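Local coordinates for protein putative sulfatase yidJ (Bacteroides fragilis, PDB 2QZU) that probably hydrolyses sulfate esters, perhaps of aryl substrates, as a metal-dependent member of the sulfatase family, at residues 68-73 with 355-360; 72-77 with 399-404. All blocks are in the same frame, centred on the assembly; numbering follows the deposited sequence.

Interaction 1 (68-73 with 355-360); sequences NAISSY and MIAFAD
Ile70 and Ala357 form a single parallel beta bridge between segments that run 49° apart. Ile70 N donates to Ile356 O at 3.1 Å, and Phe358 N donates to Ile70 O at 2.9 Å. Both bonds are moderately bent. Each acceptor also takes a CA-H contact: Ala69 CA reaches Ile356 O at 3.2 Å, and Ala357 CA reaches Ile70 O at 3.1 Å. Ile70 CG1 sits between its backbone N and carbonyl carbon (chi1 61°), and from it Ile70 CD1 extends to lie 3.8 Å from Ala357 CB. Ala69 CB meets the CG2 branch of Ile356 at 3.9 Å. The bridge prolongs the pairing of strands 64-66 and 349-352, parallel neighbours at one end of the mixed sheet of the alkaline phosphatase-like fold, into the loops that follow them. On the far side of the 68-73 segment, Ala69 and Ser71 bond through their backbones to Ile336 and Met334. Beyond the bridge one water accepts from both Ser72 N and Ala359 N, spanning the backbones as they separate. The 3-10 turn folds Asp360 back, and Asp360 OD2 accepts from Ala357 N at 2.9 Å.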
# COMPACT_ATOMS: atom_id res chain seq x y z
N ASN A 68 -14.19 -29.52 6.28
CA ASN A 68 -14.96 -29.25 5.06
C ASN A 68 -15.87 -28.04 5.23
O ASN A 68 -16.79 -27.84 4.43
CB ASN A 68 -15.83 -30.45 4.66
CG ASN A 68 -15.03 -31.65 4.20
OD1 ASN A 68 -14.02 -31.51 3.51
ND2 ASN A 68 -15.49 -32.84 4.56
N ALA A 69 -15.63 -27.23 6.26
CA ALA A 69 -16.46 -26.05 6.51
C ALA A 69 -16.36 -25.00 5.41
O ALA A 69 -15.29 -24.77 4.86
CB ALA A 69 -16.09 -25.43 7.85
N ILE A 70 -17.48 -24.34 5.10
CA ILE A 70 -17.49 -23.32 4.05
C ILE A 70 -18.30 -22.07 4.42
O ILE A 70 -18.98 -22.02 5.44
CB ILE A 70 -18.06 -23.88 2.72
CG1 ILE A 70 -19.51 -24.35 2.91
CG2 ILE A 70 -17.24 -25.06 2.24
CD1 ILE A 70 -20.55 -23.27 2.66
N SER A 71 -18.19 -21.06 3.56
CA SER A 71 -18.93 -19.81 3.69
C SER A 71 -19.66 -19.69 2.35
O SER A 71 -19.02 -19.58 1.29
CB SER A 71 -17.99 -18.62 3.90
OG SER A 71 -18.73 -17.42 4.04
N SER A 72 -20.98 -19.72 2.38
CA SER A 72 -21.81 -19.67 1.17
C SER A 72 -21.72 -18.40 0.32
O SER A 72 -21.82 -18.47 -0.91
CB SER A 72 -23.26 -19.97 1.54
OG SER A 72 -23.40 -21.31 1.96
N TYR A 73 -21.56 -17.25 0.96
CA TYR A 73 -21.42 -16.00 0.23
C TYR A 73 -20.09 -15.48 0.77
O TYR A 73 -20.06 -14.72 1.74
CB TYR A 73 -22.56 -15.03 0.57
CG TYR A 73 -22.73 -13.89 -0.41
CD1 TYR A 73 -21.69 -13.50 -1.25
CD2 TYR A 73 -23.94 -13.19 -0.50
CE1 TYR A 73 -21.84 -12.45 -2.16
CE2 TYR A 73 -24.10 -12.13 -1.40
CZ TYR A 73 -23.05 -11.77 -2.23
OH TYR A 73 -23.19 -10.73 -3.12
N MSE A 355 -20.22 -30.72 6.51
CA MSE A 355 -20.11 -29.50 5.72
C MSE A 355 -20.86 -28.33 6.36
O MSE A 355 -21.78 -27.76 5.76
CB MSE A 355 -20.63 -29.72 4.30
CG MSE A 355 -20.10 -28.69 3.31
SE MSE A 355 -21.09 -28.61 1.66
CE MSE A 355 -20.83 -30.45 1.08
N ILE A 356 -20.46 -27.99 7.58
CA ILE A 356 -21.09 -26.89 8.30
C ILE A 356 -20.70 -25.57 7.64
O ILE A 356 -19.59 -25.44 7.11
CB ILE A 356 -20.65 -26.90 9.79
CG1 ILE A 356 -21.28 -25.73 10.54
CG2 ILE A 356 -19.13 -26.85 9.90
CD1 ILE A 356 -21.12 -25.82 12.05
N ALA A 357 -21.61 -24.61 7.64
CA ALA A 357 -21.34 -23.32 7.03
C ALA A 357 -21.28 -22.23 8.09
O ALA A 357 -21.88 -22.34 9.16
CB ALA A 357 -22.41 -22.98 6.00
N PHE A 358 -20.55 -21.17 7.76
CA PHE A 358 -20.39 -20.02 8.64
C PHE A 358 -21.76 -19.56 9.15
O PHE A 358 -21.92 -19.29 10.34
CB PHE A 358 -19.71 -18.89 7.84
CG PHE A 358 -19.35 -17.68 8.65
CD1 PHE A 358 -18.42 -17.76 9.68
CD2 PHE A 358 -19.87 -16.43 8.31
CE1 PHE A 358 -18.01 -16.61 10.37
CE2 PHE A 358 -19.47 -15.28 8.99
CZ PHE A 358 -18.54 -15.37 10.02
N ALA A 359 -22.74 -19.52 8.26
CA ALA A 359 -24.09 -19.06 8.61
C ALA A 359 -24.94 -20.02 9.44
O ALA A 359 -26.00 -19.64 9.93
CB ALA A 359 -24.84 -18.67 7.34
N ASP A 360 -24.50 -21.26 9.58
CA ASP A 360 -25.25 -22.23 10.37
C ASP A 360 -24.99 -22.09 11.86
O ASP A 360 -25.68 -22.70 12.68
CB ASP A 360 -24.90 -23.66 9.95
CG ASP A 360 -25.23 -23.94 8.50
OD1 ASP A 360 -26.23 -23.38 7.99
OD2 ASP A 360 -24.50 -24.74 7.87
O HOH W 1 -22.28 -19.50 5.20

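Interaction 2 (72-77 with 399-404); sequences SYPVSS and QPYYFV
Gln399 opens the strand close to Ser72, but its amide turns to partners in the 355-360 segment. Pro400 offers its carbonyl to Ser72: Ser72 OG donates to Pro400 O at 2.7 Å, approaching from above the carbonyl plane, with OG anti to its own carbonyl carbon (chi1 -68°). Tyr401 starts out away from the loop, yet its ring returns beside it, where Tyr401 CE1 lies 3.9 Å from Pro74 CD. Pro74 itself is the centre of an inverse gamma turn, closed by Val75 N bonding to Tyr73 O. Tyr402 N donates to Ser72 O at 2.9 Å, and Tyr402 CB makes an off-centre CH-pi contact with the Tyr73 ring, 4.2 Å from its centroid. The same ring has the Tyr402 carbonyl group and Phe403 N over one face, so it lies against the strand backbone. Phe403 also packs on Gln20 of the second subunit. At Val404 the backbone N donates almost straight to Tyr73 OH (3.0 Å, 170°), while Val404 CG2 lies 4.1 Å from Tyr73 CE2. Ser72 and Tyr73 thus meet main-chain groups on this edge strand, paired on its other side with 412-417 in the four-stranded antiparallel sheet; the Tyr73 hydroxyl takes the place of a strand partner for the Val404 N-H, so the loop satisfies a main-chain donor on the edge.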
# COMPACT_ATOMS: atom_id res chain seq x y z
N SER A 72 -20.98 -19.72 2.38
CA SER A 72 -21.81 -19.67 1.17
C SER A 72 -21.72 -18.40 0.32
O SER A 72 -21.82 -18.47 -0.91
CB SER A 72 -23.26 -19.97 1.54
OG SER A 72 -23.40 -21.31 1.96
N TYR A 73 -21.56 -17.25 0.96
CA TYR A 73 -21.42 -16.00 0.23
C TYR A 73 -20.09 -15.48 0.77
O TYR A 73 -20.06 -14.72 1.74
CB TYR A 73 -22.56 -15.03 0.57
CG TYR A 73 -22.73 -13.89 -0.41
CD1 TYR A 73 -21.69 -13.50 -1.25
CD2 TYR A 73 -23.94 -13.19 -0.50
CE1 TYR A 73 -21.84 -12.45 -2.16
CE2 TYR A 73 -24.10 -12.13 -1.40
CZ TYR A 73 -23.05 -11.77 -2.23
OH TYR A 73 -23.19 -10.73 -3.12
N PRO A 74 -18.98 -15.90 0.15
CA PRO A 74 -17.63 -15.50 0.57
C PRO A 74 -17.21 -14.05 0.35
O PRO A 74 -16.31 -13.76 -0.44
CB PRO A 74 -16.74 -16.50 -0.16
CG PRO A 74 -17.47 -16.68 -1.45
CD PRO A 74 -18.92 -16.80 -1.02
N VAL A 75 -17.88 -13.15 1.07
CA VAL A 75 -17.63 -11.71 1.04
C VAL A 75 -17.89 -11.23 2.47
O VAL A 75 -18.80 -11.73 3.14
CB VAL A 75 -18.58 -10.99 0.07
CG1 VAL A 75 -18.29 -9.49 0.08
CG2 VAL A 75 -18.40 -11.55 -1.33
N SER A 76 -17.11 -10.26 2.94
CA SER A 76 -17.23 -9.77 4.31
C SER A 76 -18.62 -9.47 4.89
O SER A 76 -19.14 -10.24 5.69
CB SER A 76 -16.32 -8.56 4.51
OG SER A 76 -16.36 -8.12 5.87
N SER A 77 -19.22 -8.35 4.50
CA SER A 77 -20.53 -8.00 5.04
C SER A 77 -21.60 -9.06 4.85
O SER A 77 -22.30 -9.42 5.80
CB SER A 77 -21.00 -6.66 4.47
OG SER A 77 -20.04 -5.66 4.75
N GLN A 399 -24.69 -27.40 0.76
CA GLN A 399 -24.71 -25.98 1.07
C GLN A 399 -24.83 -25.13 -0.19
O GLN A 399 -24.32 -25.50 -1.25
CB GLN A 399 -23.43 -25.59 1.83
CG GLN A 399 -23.29 -26.22 3.21
CD GLN A 399 -24.19 -25.58 4.25
OE1 GLN A 399 -24.96 -24.66 3.95
NE2 GLN A 399 -24.09 -26.06 5.49
N PRO A 400 -25.50 -23.97 -0.08
CA PRO A 400 -25.67 -23.08 -1.23
C PRO A 400 -24.47 -22.17 -1.48
O PRO A 400 -23.56 -22.08 -0.66
CB PRO A 400 -26.90 -22.27 -0.83
CG PRO A 400 -26.71 -22.12 0.65
CD PRO A 400 -26.29 -23.51 1.07
N TYR A 401 -24.47 -21.52 -2.64
CA TYR A 401 -23.44 -20.56 -3.02
C TYR A 401 -24.18 -19.32 -3.51
O TYR A 401 -25.19 -19.43 -4.20
CB TYR A 401 -22.54 -21.06 -4.15
CG TYR A 401 -21.70 -19.94 -4.73
CD1 TYR A 401 -20.69 -19.35 -3.99
CD2 TYR A 401 -21.98 -19.42 -6.00
CE1 TYR A 401 -19.97 -18.25 -4.48
CE2 TYR A 401 -21.28 -18.33 -6.50
CZ TYR A 401 -20.28 -17.75 -5.74
OH TYR A 401 -19.59 -16.66 -6.22
N TYR A 402 -23.67 -18.14 -3.18
CA TYR A 402 -24.32 -16.90 -3.58
C TYR A 402 -23.42 -15.77 -4.08
O TYR A 402 -22.28 -15.62 -3.65
CB TYR A 402 -25.08 -16.28 -2.40
CG TYR A 402 -26.25 -17.06 -1.88
CD1 TYR A 402 -27.52 -16.90 -2.44
CD2 TYR A 402 -26.09 -17.96 -0.83
CE1 TYR A 402 -28.60 -17.63 -1.96
CE2 TYR A 402 -27.16 -18.70 -0.35
CZ TYR A 402 -28.41 -18.53 -0.92
OH TYR A 402 -29.47 -19.27 -0.47
N PHE A 403 -23.99 -15.00 -4.99
CA PHE A 403 -23.42 -13.76 -5.48
C PHE A 403 -24.66 -12.99 -5.91
O PHE A 403 -25.38 -13.43 -6.81
CB PHE A 403 -22.50 -13.85 -6.69
CG PHE A 403 -22.10 -12.49 -7.19
CD1 PHE A 403 -21.32 -11.66 -6.39
CD2 PHE A 403 -22.63 -11.98 -8.37
CE1 PHE A 403 -21.08 -10.33 -6.75
CE2 PHE A 403 -22.41 -10.66 -8.74
CZ PHE A 403 -21.63 -9.83 -7.93
N VAL A 404 -24.92 -11.88 -5.23
CA VAL A 404 -26.08 -11.06 -5.54
C VAL A 404 -25.62 -9.67 -5.95
O VAL A 404 -24.85 -9.03 -5.23
CB VAL A 404 -27.01 -10.92 -4.30
CG1 VAL A 404 -28.24 -10.08 -4.66
CG2 VAL A 404 -27.43 -12.28 -3.80

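Interactions 1 and 2 lie about 9 Å apart between their centres and share Ser72 and Tyr73, in the connection from strand 64-66 to helix 76-85. Along the chain this connection comes first, then 355-360 ahead of helix 361-368, and last strand 399-404. Interaction 1 lies just beyond strands 64-66 and 349-352 of the large mixed sheet, interaction 2 on the small C-terminal antiparallel sheet, so the connection joins the two. Gln399 adds a direct tie, its NE2 probably hydrogen-bonded to Asp360 OD2 and Met355 O. The connection runs on to Ser76, predicted to mature to 3-oxoalanine but serine here, which starts the helix; both contacts fall on the chain just before this position, which in sulfatases carries the catalytic formylglycine.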